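PDB 5WE0: protection of telomeres protein poz1 from Schizosaccharomyces pombe, which binds telomeric DNA and acts as a negative regulator of telomerase and of telomere length. Local coordinates for residues N2-S7 and S44-H49; S9-L14 and R39-S44; E21-M26 and R218-T223; F65-D70 and K211-L216. One frame throughout, in Å; residues are numbered along the deposited sequence.

How the contacts relate
The four contacts show how polarity tracks place in a fold whose only regular elements are helices. Contacts 1 and 2 work as a pair: both anchor helix 2-18 to the end of helix 31-43 or the loop after it, they share Ser44, and their centres are 8 Å apart. Contact 2 is buried and purely apolar, whereas contact 1, partly buried, relies on hydroxyls and charged tips. Contacts 3 and 4, 9 Å apart between centres, both bring a loop onto helix 209-230. The first is a surface contact made by one nearly straight hydrogen bond from a glutamine amide and a histidine; the second is buried, joining leucine and phenylalanine packing to an asparagine.

Contact 1: N2-S7 and S44-H49; sequences NEKIRS and SKSMCH. With ZN (zinc ion), chain M.
Glu3, Lys4 and Ser7, on the first turns of helix 2-18, meet the loop Ser44-His49, whose far end belongs to a zinc site. Lys4, its chain bent at chi3 and again at chi4 (-42°), brings NZ to within 2.9 Å of Ser46 O, above the plane of that carbonyl. Glu3 extends its carboxylate toward the loop, where Ser46 N gives OE2 a weak bond of 3.0 Å. Beside them the hydroxyls form a chain of hydrogen bonds: Ser44 OG donates to Ser7 OG (2.9 Å), and Ser7 OG in turn donates to Glu3 O (3.0 Å), which also accepts Ser7 N from the other face of its plane. Met47 CG packs on Ser7 CB at 3.5 Å. At the end of the loop His49 NE2 binds zinc at 2.1 Å, and three side chains of another protein chain complete the site. With both hydroxyls of the chain aligned in one direction, its bonds probably reinforce one another, tying the loop that carries the zinc ligand to the helix.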
loop_
_atom_site.group_PDB
_atom_site.type_symbol
_atom_site.label_atom_id
_atom_site.label_comp_id
_atom_site.label_asym_id
_atom_site.label_seq_id
_atom_site.Cartn_x
_atom_site.Cartn_y
_atom_site.Cartn_z
ATOM N N ASN A 2 -4.077 -19.680 -24.851
ATOM C CA ASN A 2 -5.446 -19.494 -24.392
ATOM C C ASN A 2 -5.503 -19.247 -22.891
ATOM O O ASN A 2 -6.376 -18.499 -22.431
ATOM C CB ASN A 2 -6.320 -20.686 -24.790
ATOM C CG ASN A 2 -6.638 -20.710 -26.283
ATOM O OD1 ASN A 2 -6.831 -19.661 -26.908
ATOM N ND2 ASN A 2 -6.711 -21.911 -26.857
ATOM N N GLU A 3 -4.585 -19.838 -22.114
ATOM C CA GLU A 3 -4.532 -19.523 -20.685
ATOM C C GLU A 3 -4.297 -18.036 -20.460
ATOM O O GLU A 3 -4.901 -17.432 -19.559
ATOM C CB GLU A 3 -3.451 -20.344 -19.978
ATOM C CG GLU A 3 -3.135 -19.816 -18.571
ATOM C CD GLU A 3 -2.071 -20.628 -17.848
ATOM O OE1 GLU A 3 -2.406 -21.291 -16.832
ATOM O OE2 GLU A 3 -0.895 -20.590 -18.290
ATOM N N LYS A 4 -3.441 -17.422 -21.287
ATOM C CA LYS A 4 -3.229 -15.980 -21.189
ATOM C C LYS A 4 -4.494 -15.200 -21.531
ATOM O O LYS A 4 -4.802 -14.194 -20.877
ATOM C CB LYS A 4 -2.076 -15.539 -22.090
ATOM C CG LYS A 4 -1.865 -14.024 -22.068
ATOM C CD LYS A 4 -0.483 -13.629 -22.542
ATOM C CE LYS A 4 0.586 -14.356 -21.750
ATOM N NZ LYS A 4 0.279 -14.412 -20.284
ATOM N N ILE A 5 -5.243 -15.644 -22.545
ATOM C CA ILE A 5 -6.493 -14.963 -22.873
ATOM C C ILE A 5 -7.493 -15.117 -21.732
ATOM O O ILE A 5 -8.203 -14.167 -21.378
ATOM C CB ILE A 5 -7.054 -15.493 -24.206
ATOM C CG1 ILE A 5 -6.174 -15.031 -25.367
ATOM C CG2 ILE A 5 -8.452 -14.956 -24.460
ATOM C CD1 ILE A 5 -6.278 -15.923 -26.580
ATOM N N ARG A 6 -7.546 -16.302 -21.110
ATOM C CA ARG A 6 -8.425 -16.485 -19.955
ATOM C C ARG A 6 -8.004 -15.598 -18.785
ATOM O O ARG A 6 -8.849 -14.954 -18.148
ATOM C CB ARG A 6 -8.457 -17.956 -19.536
ATOM C CG ARG A 6 -9.173 -18.843 -20.552
ATOM C CD ARG A 6 -9.402 -20.240 -20.054
ATOM N NE ARG A 6 -8.152 -20.924 -19.773
ATOM C CZ ARG A 6 -7.579 -21.799 -20.591
ATOM N NH1 ARG A 6 -8.144 -22.096 -21.751
ATOM N NH2 ARG A 6 -6.438 -22.381 -20.249
ATOM N N SER A 7 -6.700 -15.527 -18.509
ATOM C CA SER A 7 -6.205 -14.694 -17.412
ATOM C C SER A 7 -6.528 -13.219 -17.634
ATOM O O SER A 7 -6.974 -12.525 -16.706
ATOM C CB SER A 7 -4.704 -14.913 -17.234
ATOM O OG SER A 7 -4.445 -16.260 -16.851
ATOM N N SER A 44 -1.925 -19.203 -12.260
ATOM C CA SER A 44 -1.839 -19.219 -13.714
ATOM C C SER A 44 -0.379 -19.120 -14.132
ATOM O O SER A 44 0.263 -18.087 -13.920
ATOM C CB SER A 44 -2.671 -18.078 -14.295
ATOM O OG SER A 44 -2.396 -17.859 -15.670
ATOM N N LYS A 45 0.139 -20.184 -14.760
ATOM C CA LYS A 45 1.539 -20.200 -15.181
ATOM C C LYS A 45 1.885 -19.079 -16.164
ATOM O O LYS A 45 3.049 -18.674 -16.252
ATOM C CB LYS A 45 1.886 -21.553 -15.798
ATOM C CG LYS A 45 2.037 -22.695 -14.791
ATOM C CD LYS A 45 0.714 -23.394 -14.548
ATOM C CE LYS A 45 0.910 -24.727 -13.845
ATOM N NZ LYS A 45 -0.389 -25.460 -13.720
ATOM N N SER A 46 0.915 -18.563 -16.918
ATOM C CA SER A 46 1.275 -17.527 -17.877
ATOM C C SER A 46 1.290 -16.128 -17.269
ATOM O O SER A 46 1.709 -15.185 -17.942
ATOM C CB SER A 46 0.339 -17.567 -19.092
ATOM O OG SER A 46 -0.974 -17.186 -18.738
ATOM N N MET A 47 0.872 -15.965 -16.016
ATOM C CA MET A 47 0.892 -14.653 -15.377
ATOM C C MET A 47 2.091 -14.459 -14.452
ATOM O O MET A 47 2.226 -13.385 -13.853
ATOM C CB MET A 47 -0.409 -14.420 -14.600
ATOM C CG MET A 47 -1.654 -14.474 -15.475
ATOM S SD MET A 47 -1.572 -13.281 -16.823
ATOM C CE MET A 47 -2.078 -11.758 -16.020
ATOM N N CYS A 48 2.961 -15.468 -14.320
ATOM C CA CYS A 48 4.019 -15.415 -13.316
ATOM C C CYS A 48 4.945 -14.221 -13.514
ATOM O O CYS A 48 5.414 -13.638 -12.533
ATOM C CB CYS A 48 4.812 -16.724 -13.331
ATOM S SG CYS A 48 3.877 -18.084 -12.585
ATOM N N HIS A 49 5.194 -13.818 -14.759
ATOM C CA HIS A 49 6.084 -12.692 -15.039
ATOM C C HIS A 49 5.369 -11.568 -15.766
ATOM O O HIS A 49 6.019 -10.687 -16.340
ATOM C CB HIS A 49 7.305 -13.161 -15.828
ATOM C CG HIS A 49 8.109 -14.169 -15.082
ATOM N ND1 HIS A 49 8.916 -13.826 -14.018
ATOM C CD2 HIS A 49 8.129 -15.519 -15.149
ATOM C CE1 HIS A 49 9.459 -14.916 -13.511
ATOM N NE2 HIS A 49 9.002 -15.958 -14.183
HETATM ZN ZN ZN M . 8.945 -17.818 -13.233
#

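Contact 2: S9-L14 and R39-S44; sequences SVLNTL and RYLGYS
Leu41 is the bump of this helix-helix contact, and Val10, Leu11 and Leu14 form the hollow that receives it. The segments of helices 2-18 and 31-43 run roughly antiparallel, at 143° between their directions and with axes 10.5 Å apart. Each of the three residues offers Leu41 a different wall. Leu11 crosses it at about a right angle, CD2 approaching Leu41 CD1 to 3.5 Å, tighter than usual for two methyl groups. Leu14 comes tip to tip, its CD1 4.0 Å from CD1 of Leu41. Val10 slides past in the opposite direction, with CG1 lying 3.9 Å from Leu41 CG. The return fit is made by the second branch of Val10: chi1 of 175° sets CG1 anti to the backbone N, while CG2, beside that nitrogen, meets Tyr40 CD2 at 4.0 Å. Val10 thus straddles two consecutive side chains of the partner helix, one branch for each. The contact is wholly apolar across its two segments, resting on complementary shape. Around it, Cys37 extends the seam along helix 31-43 beside Val10 and Leu14, and Met56 of helix 54-64 packs on Leu11 and Leu14. Met47, in the loop after helix 31-43, touches both Leu11 and Leu41, each of which also packs on an aromatic side chain of another protein chain.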
loop_
_atom_site.group_PDB
_atom_site.type_symbol
_atom_site.label_atom_id
_atom_site.label_comp_id
_atom_site.label_asym_id
_atom_site.label_seq_id
_atom_site.Cartn_x
_atom_site.Cartn_y
_atom_site.Cartn_z
ATOM N N SER A 9 -8.983 -12.037 -19.318
ATOM C CA SER A 9 -10.407 -11.875 -19.078
ATOM C C SER A 9 -10.719 -11.882 -17.580
ATOM O O SER A 9 -11.561 -11.104 -17.112
ATOM C CB SER A 9 -11.183 -12.966 -19.822
ATOM O OG SER A 9 -12.566 -12.700 -19.727
ATOM N N VAL A 10 -10.045 -12.736 -16.799
ATOM C CA VAL A 10 -10.225 -12.679 -15.338
ATOM C C VAL A 10 -9.837 -11.296 -14.804
ATOM O O VAL A 10 -10.520 -10.732 -13.939
ATOM C CB VAL A 10 -9.429 -13.801 -14.643
ATOM C CG1 VAL A 10 -9.520 -13.644 -13.126
ATOM C CG2 VAL A 10 -9.917 -15.189 -15.094
ATOM N N LEU A 11 -8.745 -10.715 -15.333
ATOM C CA LEU A 11 -8.349 -9.361 -14.934
ATOM C C LEU A 11 -9.442 -8.342 -15.240
ATOM O O LEU A 11 -9.746 -7.474 -14.405
ATOM C CB LEU A 11 -7.040 -8.955 -15.625
ATOM C CG LEU A 11 -5.742 -9.352 -14.911
ATOM C CD1 LEU A 11 -4.513 -8.851 -15.648
ATOM C CD2 LEU A 11 -5.745 -8.873 -13.465
ATOM N N ASN A 12 -10.056 -8.437 -16.429
ATOM C CA ASN A 12 -11.145 -7.527 -16.783
ATOM C C ASN A 12 -12.332 -7.676 -15.852
ATOM O O ASN A 12 -12.977 -6.684 -15.494
ATOM C CB ASN A 12 -11.579 -7.751 -18.236
ATOM C CG ASN A 12 -10.483 -7.416 -19.212
ATOM O OD1 ASN A 12 -10.151 -8.207 -20.098
ATOM N ND2 ASN A 12 -9.887 -6.241 -19.037
ATOM N N THR A 13 -12.644 -8.902 -15.445
ATOM C CA THR A 13 -13.699 -9.082 -14.452
ATOM C C THR A 13 -13.336 -8.439 -13.116
ATOM O O THR A 13 -14.191 -7.804 -12.473
ATOM C CB THR A 13 -14.017 -10.571 -14.283
ATOM O OG1 THR A 13 -14.618 -11.060 -15.496
ATOM C CG2 THR A 13 -14.951 -10.811 -13.080
ATOM N N LEU A 14 -12.093 -8.622 -12.652
ATOM C CA LEU A 14 -11.706 -8.008 -11.376
ATOM C C LEU A 14 -11.824 -6.487 -11.430
ATOM O O LEU A 14 -12.216 -5.850 -10.439
ATOM C CB LEU A 14 -10.293 -8.433 -10.975
ATOM C CG LEU A 14 -10.206 -9.745 -10.179
ATOM C CD1 LEU A 14 -8.761 -10.017 -9.768
ATOM C CD2 LEU A 14 -11.127 -9.743 -8.956
ATOM N N ARG A 39 -7.263 -16.321 -7.017
ATOM C CA ARG A 39 -6.598 -17.614 -6.991
ATOM C C ARG A 39 -6.280 -18.094 -8.396
ATOM O O ARG A 39 -5.187 -18.619 -8.644
ATOM C CB ARG A 39 -7.436 -18.649 -6.245
ATOM C CG ARG A 39 -6.566 -19.815 -5.769
ATOM C CD ARG A 39 -7.362 -21.001 -5.226
ATOM N NE ARG A 39 -6.483 -21.978 -4.567
ATOM C CZ ARG A 39 -5.730 -22.876 -5.214
ATOM N NH1 ARG A 39 -5.715 -22.917 -6.550
ATOM N NH2 ARG A 39 -4.964 -23.724 -4.530
ATOM N N TYR A 40 -7.210 -17.916 -9.339
ATOM C CA TYR A 40 -6.922 -18.336 -10.707
ATOM C C TYR A 40 -5.693 -17.616 -11.252
ATOM O O TYR A 40 -4.808 -18.242 -11.853
ATOM C CB TYR A 40 -8.120 -18.106 -11.635
ATOM C CG TYR A 40 -7.872 -18.738 -12.997
ATOM C CD1 TYR A 40 -8.103 -20.099 -13.200
ATOM C CD2 TYR A 40 -7.337 -17.996 -14.051
ATOM C CE1 TYR A 40 -7.857 -20.693 -14.418
ATOM C CE2 TYR A 40 -7.084 -18.587 -15.284
ATOM C CZ TYR A 40 -7.351 -19.934 -15.454
ATOM O OH TYR A 40 -7.104 -20.548 -16.658
ATOM N N LEU A 41 -5.632 -16.289 -11.077
ATOM C CA LEU A 41 -4.449 -15.559 -11.533
ATOM C C LEU A 41 -3.207 -15.982 -10.763
ATOM O O LEU A 41 -2.114 -16.049 -11.341
ATOM C CB LEU A 41 -4.668 -14.055 -11.391
ATOM C CG LEU A 41 -5.719 -13.421 -12.323
ATOM C CD1 LEU A 41 -5.958 -11.974 -11.931
ATOM C CD2 LEU A 41 -5.269 -13.508 -13.778
ATOM N N GLY A 42 -3.365 -16.282 -9.466
ATOM C CA GLY A 42 -2.225 -16.610 -8.622
ATOM C C GLY A 42 -1.545 -17.919 -8.980
ATOM O O GLY A 42 -0.337 -18.067 -8.764
ATOM N N TYR A 43 -2.289 -18.867 -9.570
ATOM C CA TYR A 43 -1.734 -20.145 -10.007
ATOM C C TYR A 43 -1.616 -20.261 -11.520
ATOM O O TYR A 43 -1.237 -21.323 -12.020
ATOM C CB TYR A 43 -2.583 -21.307 -9.470
ATOM C CG TYR A 43 -2.380 -21.578 -7.989
ATOM C CD1 TYR A 43 -3.135 -20.906 -7.030
ATOM C CD2 TYR A 43 -1.434 -22.507 -7.549
ATOM C CE1 TYR A 43 -2.960 -21.144 -5.674
ATOM C CE2 TYR A 43 -1.247 -22.759 -6.176
ATOM C CZ TYR A 43 -2.019 -22.072 -5.243
ATOM O OH TYR A 43 -1.850 -22.293 -3.882
ATOM N N SER A 44 -1.925 -19.203 -12.260
ATOM C CA SER A 44 -1.839 -19.219 -13.714
ATOM C C SER A 44 -0.379 -19.120 -14.132
ATOM O O SER A 44 0.263 -18.087 -13.920
ATOM C CB SER A 44 -2.671 -18.078 -14.295
ATOM O OG SER A 44 -2.396 -17.859 -15.670
#

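Contact 3: E21-M26 and R218-T223; sequences ENHYDM and RYIQCT
Gln221 and His23 make a loop-to-helix contact at the surface, where the connection between helices 2-18 and 31-43 passes over helix 209-230. A bend at chi2 (-55°) turns the carboxamide of Gln221 toward the loop, and NE2 donates to Glu21 O at 2.9 Å. The bond is nearly straight, 169° at the hydrogen, and lies in the planes of both the carbonyl and the amide. Gln221 OE1 rests 3.2 Å from His23 CE1 and is also bonded to Lys224 NZ; the ring and amide planes stand 80° apart. At the edge of the imidazole, Ile220 CG2 approaches CE1 to 3.9 Å. Both ring nitrogens are engaged, NE2 with Ser217 OG and ND1 with Glu62 OE2, which fixes the rotation of the ring; the nearby carboxylate may favour its protonated form. Gln237 NE2 is a second partner of Glu21 O. Helix 54-64 adjoins the contact through Ile58, Ile61 and Glu62, all packed on Ile220, while Cys222 of helix 209-230 packs on Leu133 and Ala137 of helix 130-157.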
loop_
_atom_site.group_PDB
_atom_site.type_symbol
_atom_site.label_atom_id
_atom_site.label_comp_id
_atom_site.label_asym_id
_atom_site.label_seq_id
_atom_site.Cartn_x
_atom_site.Cartn_y
_atom_site.Cartn_z
ATOM N N GLU A 21 -15.025 4.712 -7.337
ATOM C CA GLU A 21 -14.919 6.162 -7.187
ATOM C C GLU A 21 -14.207 6.512 -5.886
ATOM O O GLU A 21 -13.299 7.358 -5.854
ATOM C CB GLU A 21 -16.314 6.796 -7.219
ATOM C CG GLU A 21 -16.296 8.290 -6.907
ATOM C CD GLU A 21 -17.658 8.955 -7.033
ATOM O OE1 GLU A 21 -18.681 8.299 -6.731
ATOM O OE2 GLU A 21 -17.699 10.144 -7.419
ATOM N N ASN A 22 -14.635 5.885 -4.794
ATOM C CA ASN A 22 -13.934 5.973 -3.524
ATOM C C ASN A 22 -13.071 4.727 -3.360
ATOM O O ASN A 22 -12.470 4.266 -4.334
ATOM C CB ASN A 22 -14.918 6.159 -2.367
ATOM C CG ASN A 22 -15.821 7.359 -2.566
ATOM O OD1 ASN A 22 -15.349 8.494 -2.698
ATOM N ND2 ASN A 22 -17.126 7.112 -2.637
ATOM N N HIS A 23 -12.983 4.178 -2.155
ATOM C CA HIS A 23 -12.036 3.102 -1.890
ATOM C C HIS A 23 -12.719 1.740 -1.900
ATOM O O HIS A 23 -13.837 1.582 -1.396
ATOM C CB HIS A 23 -11.330 3.325 -0.552
ATOM C CG HIS A 23 -10.541 4.590 -0.494
ATOM N ND1 HIS A 23 -9.587 4.917 -1.437
ATOM C CD2 HIS A 23 -10.572 5.620 0.386
ATOM C CE1 HIS A 23 -9.050 6.084 -1.128
ATOM N NE2 HIS A 23 -9.627 6.533 -0.025
ATOM N N TYR A 24 -12.024 0.757 -2.456
ATOM C CA TYR A 24 -12.529 -0.603 -2.472
ATOM C C TYR A 24 -12.570 -1.196 -1.061
ATOM O O TYR A 24 -11.752 -0.876 -0.188
ATOM C CB TYR A 24 -11.670 -1.471 -3.391
ATOM C CG TYR A 24 -12.008 -2.934 -3.285
ATOM C CD1 TYR A 24 -13.087 -3.478 -3.979
ATOM C CD2 TYR A 24 -11.288 -3.765 -2.437
ATOM C CE1 TYR A 24 -13.417 -4.831 -3.850
ATOM C CE2 TYR A 24 -11.606 -5.103 -2.306
ATOM C CZ TYR A 24 -12.664 -5.632 -3.017
ATOM O OH TYR A 24 -12.959 -6.966 -2.856
ATOM N N ASP A 25 -13.558 -2.057 -0.835
ATOM C CA ASP A 25 -13.589 -2.907 0.350
ATOM C C ASP A 25 -14.271 -4.213 -0.037
ATOM O O ASP A 25 -15.183 -4.217 -0.866
ATOM C CB ASP A 25 -14.314 -2.240 1.530
ATOM C CG ASP A 25 -14.315 -3.114 2.808
ATOM O OD1 ASP A 25 -13.354 -3.895 3.054
ATOM O OD2 ASP A 25 -15.305 -3.019 3.570
ATOM N N MET A 26 -13.834 -5.322 0.555
ATOM C CA MET A 26 -14.422 -6.595 0.173
ATOM C C MET A 26 -15.794 -6.731 0.810
ATOM O O MET A 26 -15.943 -6.566 2.021
ATOM C CB MET A 26 -13.554 -7.785 0.564
ATOM C CG MET A 26 -14.193 -9.079 0.044
ATOM S SD MET A 26 -13.129 -9.993 -1.110
ATOM C CE MET A 26 -12.027 -10.778 0.052
ATOM N N ARG A 218 -5.927 10.125 0.705
ATOM C CA ARG A 218 -5.784 11.250 -0.206
ATOM C C ARG A 218 -4.721 10.982 -1.257
ATOM O O ARG A 218 -4.851 11.443 -2.394
ATOM C CB ARG A 218 -5.486 12.523 0.588
ATOM C CG ARG A 218 -6.744 13.077 1.264
ATOM C CD ARG A 218 -6.462 14.367 1.980
ATOM N NE ARG A 218 -5.804 14.164 3.263
ATOM C CZ ARG A 218 -4.874 14.977 3.738
ATOM N NH1 ARG A 218 -4.509 16.027 3.021
ATOM N NH2 ARG A 218 -4.317 14.751 4.917
ATOM N N TYR A 219 -3.671 10.240 -0.906
ATOM C CA TYR A 219 -2.688 9.861 -1.914
ATOM C C TYR A 219 -3.324 8.997 -2.997
ATOM O O TYR A 219 -3.044 9.170 -4.187
ATOM C CB TYR A 219 -1.500 9.118 -1.278
ATOM C CG TYR A 219 -0.610 8.584 -2.363
ATOM C CD1 TYR A 219 0.193 9.452 -3.126
ATOM C CD2 TYR A 219 -0.626 7.239 -2.692
ATOM C CE1 TYR A 219 0.972 8.967 -4.164
ATOM C CE2 TYR A 219 0.143 6.740 -3.710
ATOM C CZ TYR A 219 0.935 7.604 -4.451
ATOM O OH TYR A 219 1.680 7.078 -5.481
ATOM N N ILE A 220 -4.135 8.020 -2.598
ATOM C CA ILE A 220 -4.758 7.121 -3.568
ATOM C C ILE A 220 -5.723 7.889 -4.460
ATOM O O ILE A 220 -5.775 7.669 -5.671
ATOM C CB ILE A 220 -5.448 5.952 -2.834
ATOM C CG1 ILE A 220 -4.394 5.045 -2.148
ATOM C CG2 ILE A 220 -6.326 5.144 -3.813
ATOM C CD1 ILE A 220 -3.417 4.330 -3.133
ATOM N N GLN A 221 -6.512 8.795 -3.875
ATOM C CA GLN A 221 -7.494 9.555 -4.649
ATOM C C GLN A 221 -6.808 10.541 -5.595
ATOM O O GLN A 221 -7.243 10.727 -6.740
ATOM C CB GLN A 221 -8.448 10.289 -3.693
ATOM C CG GLN A 221 -9.400 9.357 -2.886
ATOM C CD GLN A 221 -10.245 8.418 -3.783
ATOM O OE1 GLN A 221 -9.921 7.232 -3.956
ATOM N NE2 GLN A 221 -11.327 8.956 -4.354
ATOM N N CYS A 222 -5.746 11.194 -5.114
ATOM C CA CYS A 222 -4.942 12.074 -5.949
ATOM C C CYS A 222 -4.369 11.318 -7.136
ATOM O O CYS A 222 -4.489 11.757 -8.290
ATOM C CB CYS A 222 -3.811 12.675 -5.109
ATOM S SG CYS A 222 -2.791 13.929 -5.963
ATOM N N THR A 223 -3.803 10.141 -6.869
ATOM C CA THR A 223 -3.223 9.318 -7.926
ATOM C C THR A 223 -4.280 8.887 -8.937
ATOM O O THR A 223 -4.058 8.993 -10.147
ATOM C CB THR A 223 -2.555 8.085 -7.310
ATOM O OG1 THR A 223 -1.497 8.497 -6.443
ATOM C CG2 THR A 223 -1.968 7.196 -8.377
#

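Contact 4: F65-D70 and K211-L216; sequences FNLSLD and KFNSVL
Leu216 of helix 209-230 is met by Phe65 and Leu67, which flank the C-prime residue of the Schellman motif that closes helix 54-64. Both cross it at about a right angle: Phe65 CD2 lies 3.6 Å from Leu216 CD2, and Leu67 CD1 3.9 Å from Leu216 CG. One helical turn earlier, Asn213 adds a polar side to the contact. Its CG stands anti to the backbone N (chi1 175°), directing the amide at the loop; OD1 lies 3.6 Å from Leu67 CD2, and ND2 gives a weak bond of 3.5 Å to Leu69 O. The loop backbone sets Phe65 and Leu67. Asn66, with positive phi, is the C-prime residue, and Leu67 N and Asn66 N reach back to Glu62 O and Tyr63 O; a type I turn from Asn66 to Leu69 follows. Further out, Gln87 bonds both asparagines, its NE2 at Asn213 OD1 and its O at Asn66 ND2, while Ile96 and Ala99 of helix 93-115 and Ile148 of helix 130-157 pack on Phe65. At the exposed end of the loop Asp70 is poorly ordered; there one water donates to its OD2 at 2.6 Å and accepts from Asn213 ND2 at 3.1 Å.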
loop_
_atom_site.group_PDB
_atom_site.type_symbol
_atom_site.label_atom_id
_atom_site.label_comp_id
_atom_site.label_asym_id
_atom_site.label_seq_id
_atom_site.Cartn_x
_atom_site.Cartn_y
_atom_site.Cartn_z
ATOM N N PHE A 65 -5.079 -1.487 4.067
ATOM C CA PHE A 65 -5.131 -0.453 5.089
ATOM C C PHE A 65 -6.554 -0.005 5.375
ATOM O O PHE A 65 -6.751 0.957 6.128
ATOM C CB PHE A 65 -4.243 0.744 4.700
ATOM C CG PHE A 65 -2.791 0.390 4.657
ATOM C CD1 PHE A 65 -2.079 0.208 5.830
ATOM C CD2 PHE A 65 -2.155 0.171 3.450
ATOM C CE1 PHE A 65 -0.751 -0.170 5.800
ATOM C CE2 PHE A 65 -0.821 -0.188 3.413
ATOM C CZ PHE A 65 -0.122 -0.368 4.592
ATOM N N ASN A 66 -7.549 -0.692 4.804
ATOM C CA ASN A 66 -8.948 -0.466 5.150
ATOM C C ASN A 66 -9.329 1.001 4.927
ATOM O O ASN A 66 -9.969 1.643 5.765
ATOM C CB ASN A 66 -9.195 -0.916 6.599
ATOM C CG ASN A 66 -10.605 -1.494 6.826
ATOM O OD1 ASN A 66 -11.374 -1.691 5.887
ATOM N ND2 ASN A 66 -10.924 -1.789 8.080
ATOM N N LEU A 67 -8.906 1.543 3.776
ATOM C CA LEU A 67 -9.085 2.969 3.500
ATOM C C LEU A 67 -10.554 3.380 3.412
ATOM O O LEU A 67 -10.849 4.578 3.494
ATOM C CB LEU A 67 -8.342 3.375 2.214
ATOM C CG LEU A 67 -6.820 3.233 2.318
ATOM C CD1 LEU A 67 -6.112 3.814 1.075
ATOM C CD2 LEU A 67 -6.320 3.893 3.595
ATOM N N SER A 68 -11.474 2.421 3.226
ATOM C CA SER A 68 -12.908 2.721 3.222
ATOM C C SER A 68 -13.412 3.273 4.547
ATOM O O SER A 68 -14.475 3.907 4.561
ATOM C CB SER A 68 -13.722 1.469 2.912
ATOM O OG SER A 68 -13.731 1.259 1.525
ATOM N N LEU A 69 -12.696 3.032 5.653
ATOM C CA LEU A 69 -13.105 3.475 6.984
ATOM C C LEU A 69 -12.485 4.802 7.425
ATOM O O LEU A 69 -11.406 5.218 6.974
ATOM C CB LEU A 69 -12.779 2.440 8.061
ATOM C CG LEU A 69 -13.588 1.174 8.248
ATOM C CD1 LEU A 69 -12.992 0.389 9.422
ATOM C CD2 LEU A 69 -15.007 1.594 8.583
ATOM N N ASP A 70 -13.191 5.445 8.356
ATOM C CA ASP A 70 -12.617 6.473 9.224
ATOM C C ASP A 70 -13.209 6.347 10.625
ATOM O O ASP A 70 -14.168 7.047 10.972
ATOM C CB ASP A 70 -12.864 7.868 8.659
ATOM C CG ASP A 70 -11.997 8.910 9.325
ATOM O OD1 ASP A 70 -12.289 9.270 10.491
ATOM O OD2 ASP A 70 -11.004 9.341 8.689
ATOM N N LYS A 211 -4.048 10.120 11.118
ATOM C CA LYS A 211 -3.419 11.054 10.193
ATOM C C LYS A 211 -2.893 10.334 8.954
ATOM O O LYS A 211 -3.029 10.833 7.829
ATOM C CB LYS A 211 -2.278 11.818 10.859
ATOM C CG LYS A 211 -1.680 12.789 9.828
ATOM C CD LYS A 211 -0.328 13.419 10.115
ATOM C CE LYS A 211 0.058 14.385 8.950
ATOM N NZ LYS A 211 -1.091 15.183 8.331
ATOM N N PHE A 212 -2.260 9.171 9.144
ATOM C CA PHE A 212 -1.718 8.438 8.007
ATOM C C PHE A 212 -2.804 7.758 7.214
ATOM O O PHE A 212 -2.669 7.603 6.002
ATOM C CB PHE A 212 -0.685 7.434 8.474
ATOM C CG PHE A 212 0.463 8.086 9.140
ATOM C CD1 PHE A 212 1.288 8.940 8.415
ATOM C CD2 PHE A 212 0.689 7.915 10.486
ATOM C CE1 PHE A 212 2.338 9.591 9.022
ATOM C CE2 PHE A 212 1.743 8.555 11.105
ATOM C CZ PHE A 212 2.574 9.396 10.369
ATOM N N ASN A 213 -3.897 7.373 7.866
ATOM C CA ASN A 213 -5.055 6.896 7.122
ATOM C C ASN A 213 -5.555 7.972 6.160
ATOM O O ASN A 213 -5.848 7.691 4.994
ATOM C CB ASN A 213 -6.158 6.479 8.100
ATOM C CG ASN A 213 -7.430 6.081 7.407
ATOM O OD1 ASN A 213 -7.526 4.999 6.831
ATOM N ND2 ASN A 213 -8.421 6.957 7.450
ATOM N N SER A 214 -5.666 9.212 6.637
ATOM C CA SER A 214 -6.154 10.305 5.791
ATOM C C SER A 214 -5.182 10.617 4.648
ATOM O O SER A 214 -5.592 10.766 3.492
ATOM C CB SER A 214 -6.398 11.543 6.656
ATOM O OG SER A 214 -6.598 12.678 5.835
ATOM N N VAL A 215 -3.887 10.728 4.962
ATOM C CA VAL A 215 -2.859 10.994 3.952
ATOM C C VAL A 215 -2.854 9.908 2.888
ATOM O O VAL A 215 -2.755 10.189 1.683
ATOM C CB VAL A 215 -1.487 11.117 4.638
ATOM C CG1 VAL A 215 -0.364 10.909 3.658
ATOM C CG2 VAL A 215 -1.361 12.454 5.347
ATOM N N LEU A 216 -2.925 8.651 3.314
ATOM C CA LEU A 216 -2.866 7.537 2.371
ATOM C C LEU A 216 -4.110 7.497 1.494
ATOM O O LEU A 216 -4.020 7.264 0.280
ATOM C CB LEU A 216 -2.707 6.228 3.137
ATOM C CG LEU A 216 -2.565 4.957 2.313
ATOM C CD1 LEU A 216 -1.457 5.140 1.302
ATOM C CD2 LEU A 216 -2.266 3.784 3.266
HETATM O O HOH W 1 -8.467 9.552 9.183
#